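Local coordinates for protein agglutinin alpha chain (Artocarpus integer, PDB 1UH1) that binds galactose and the T-antigen disaccharide Gal-beta1,3-GalNAc as a tetrameric jacalin-family lectin that selectively recognises human IgA1, at the AMG/NGA site. Residues are numbered along the deposited sequence; one frame, centred on the assembly and turned at random.

The AMG/NGA site. Residues 1, 78, 80, 121-123, 125. With AMG (methyl alpha-D-galactopyranoside), chain B; NGA (2-acetamido-2-deoxy-beta-D-galactopyranose), chain C.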
# COMPACT_ATOMS: atom_id res chain seq x y z
N GLY A 1 16.94 19.87 18.54
CA GLY A 1 18.02 18.91 18.15
C GLY A 1 18.10 18.82 16.63
O GLY A 1 17.38 19.51 15.95
N TYR A 78 13.24 19.87 28.60
CA TYR A 78 12.93 19.47 27.23
C TYR A 78 12.15 18.17 27.25
O TYR A 78 12.45 17.26 28.02
CB TYR A 78 14.22 19.22 26.43
CG TYR A 78 15.10 20.43 26.27
CD1 TYR A 78 14.85 21.39 25.28
CD2 TYR A 78 16.19 20.63 27.11
CE1 TYR A 78 15.66 22.51 25.14
CE2 TYR A 78 17.01 21.75 26.99
CZ TYR A 78 16.74 22.69 26.00
OH TYR A 78 17.55 23.80 25.87
N VAL A 80 11.46 14.73 25.88
CA VAL A 80 12.20 13.79 25.06
C VAL A 80 11.73 12.37 25.28
O VAL A 80 10.89 12.10 26.14
CB VAL A 80 13.72 13.84 25.39
CG1 VAL A 80 14.30 15.20 25.04
CG2 VAL A 80 13.93 13.51 26.88
N GLY A 121 19.03 15.96 19.96
CA GLY A 121 19.84 17.06 20.43
C GLY A 121 20.70 16.38 21.47
O GLY A 121 21.56 15.57 21.14
N TYR A 122 20.47 16.69 22.74
CA TYR A 122 21.22 16.03 23.80
C TYR A 122 20.60 14.64 23.88
O TYR A 122 21.28 13.66 24.19
CB TYR A 122 21.01 16.75 25.14
CG TYR A 122 21.94 17.91 25.38
CD1 TYR A 122 22.32 18.75 24.34
CD2 TYR A 122 22.41 18.18 26.66
CE1 TYR A 122 23.16 19.83 24.56
CE2 TYR A 122 23.25 19.26 26.90
CZ TYR A 122 23.62 20.08 25.85
OH TYR A 122 24.46 21.14 26.07
N TRP A 123 19.30 14.58 23.61
CA TRP A 123 18.56 13.34 23.66
C TRP A 123 17.63 13.23 22.47
O TRP A 123 17.48 14.18 21.69
CB TRP A 123 17.76 13.28 24.96
CG TRP A 123 18.63 13.45 26.16
CD1 TRP A 123 19.55 12.57 26.64
CD2 TRP A 123 18.73 14.62 26.98
NE1 TRP A 123 20.23 13.12 27.71
CE2 TRP A 123 19.74 14.38 27.93
CE3 TRP A 123 18.07 15.85 26.99
CZ2 TRP A 123 20.10 15.33 28.90
CZ3 TRP A 123 18.43 16.79 27.95
CH2 TRP A 123 19.44 16.52 28.89
N ASP A 125 14.68 13.73 20.79
CA ASP A 125 13.54 14.62 21.00
C ASP A 125 12.19 13.96 20.69
O ASP A 125 11.24 14.08 21.46
CB ASP A 125 13.70 15.88 20.15
CG ASP A 125 15.01 16.58 20.41
OD1 ASP A 125 15.25 16.93 21.58
OD2 ASP A 125 15.79 16.79 19.45
C1 AMG B . 19.42 20.54 23.20
C2 AMG B . 18.89 21.12 21.98
C3 AMG B . 17.30 21.25 22.12
C4 AMG B . 16.68 19.83 22.47
C5 AMG B . 17.37 19.24 23.70
C6 AMG B . 16.94 17.88 24.23
C7 AMG B . 20.06 20.94 25.64
O1 AMG B . 19.32 21.32 24.42
O2 AMG B . 19.38 22.38 21.67
O3 AMG B . 16.84 21.74 20.80
O4 AMG B . 16.93 19.08 21.30
O5 AMG B . 18.82 19.26 23.43
O6 AMG B . 17.38 16.89 23.32
C1 NGA C . 16.12 22.69 20.75
C2 NGA C . 16.05 23.42 19.39
C3 NGA C . 14.92 24.48 19.47
C4 NGA C . 13.51 23.77 19.73
C5 NGA C . 13.59 23.11 21.19
C6 NGA C . 12.29 22.39 21.60
C7 NGA C . 18.48 23.30 18.65
C8 NGA C . 19.76 24.09 18.52
N2 NGA C . 17.36 23.98 19.18
O3 NGA C . 14.88 25.11 18.23
O4 NGA C . 13.25 22.79 18.72
O5 NGA C . 14.79 22.11 21.12
O6 NGA C . 12.42 21.61 22.82
O7 NGA C . 18.48 22.10 18.31
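Tyr78, Tyr122 and Asp125 all hold CG anti to their own carbonyl carbon, beside the backbone N (chi1 -55° in Asp125), and so turn two phenol rings and a carboxylate onto one galactoside. This is the primary sugar site of the jacalin lectin, built from the chain start, the beginning of strand 78-88, the loop of residues 121-123 and the start of strand 124-132. Asp125 suits the O4/O6 edge because one carboxylate oxygen can accept twice: its OD1 takes the axial 4-hydroxyl O4 of AMG at 2.7 Å and the 6-hydroxyl O6 too, both from above the carboxylate plane. The axial O4, the mark of a galactose, also accepts from the terminal amine N of Gly1 at 2.9 Å. That amine probably carries a positive charge, which would complement Asp125, and the lack of a side chain probably lets the sugar come close. Backbone amides take the neighbouring ring oxygen and share O6 with Asp125: Tyr122 N gives O5 of AMG a fairly straight bond (162° at H), and Trp123 N binds O6 at 3.0 Å. Tyr78 lays its ring roughly parallel to one face of the galactose, its centroid 3.7 Å from AMG C5, a CH-pi contact for which an aromatic face is well suited. Trp123 presents the rim atom CE3 to AMG C6, while its indole face packs against Tyr122 CB and probably helps to position that residue. Tyr122 turns its ring face to the alpha-methyl aglycone, C7 sitting over the ring centre. NGA, beta1-3 linked, is much less buried, protein hiding 77 of its 310 Å², but Gly1 N spans both sugars, bonding the glycosidic AMG O3 at 2.9 Å and the acetamido oxygen NGA O7 at 2.7 Å.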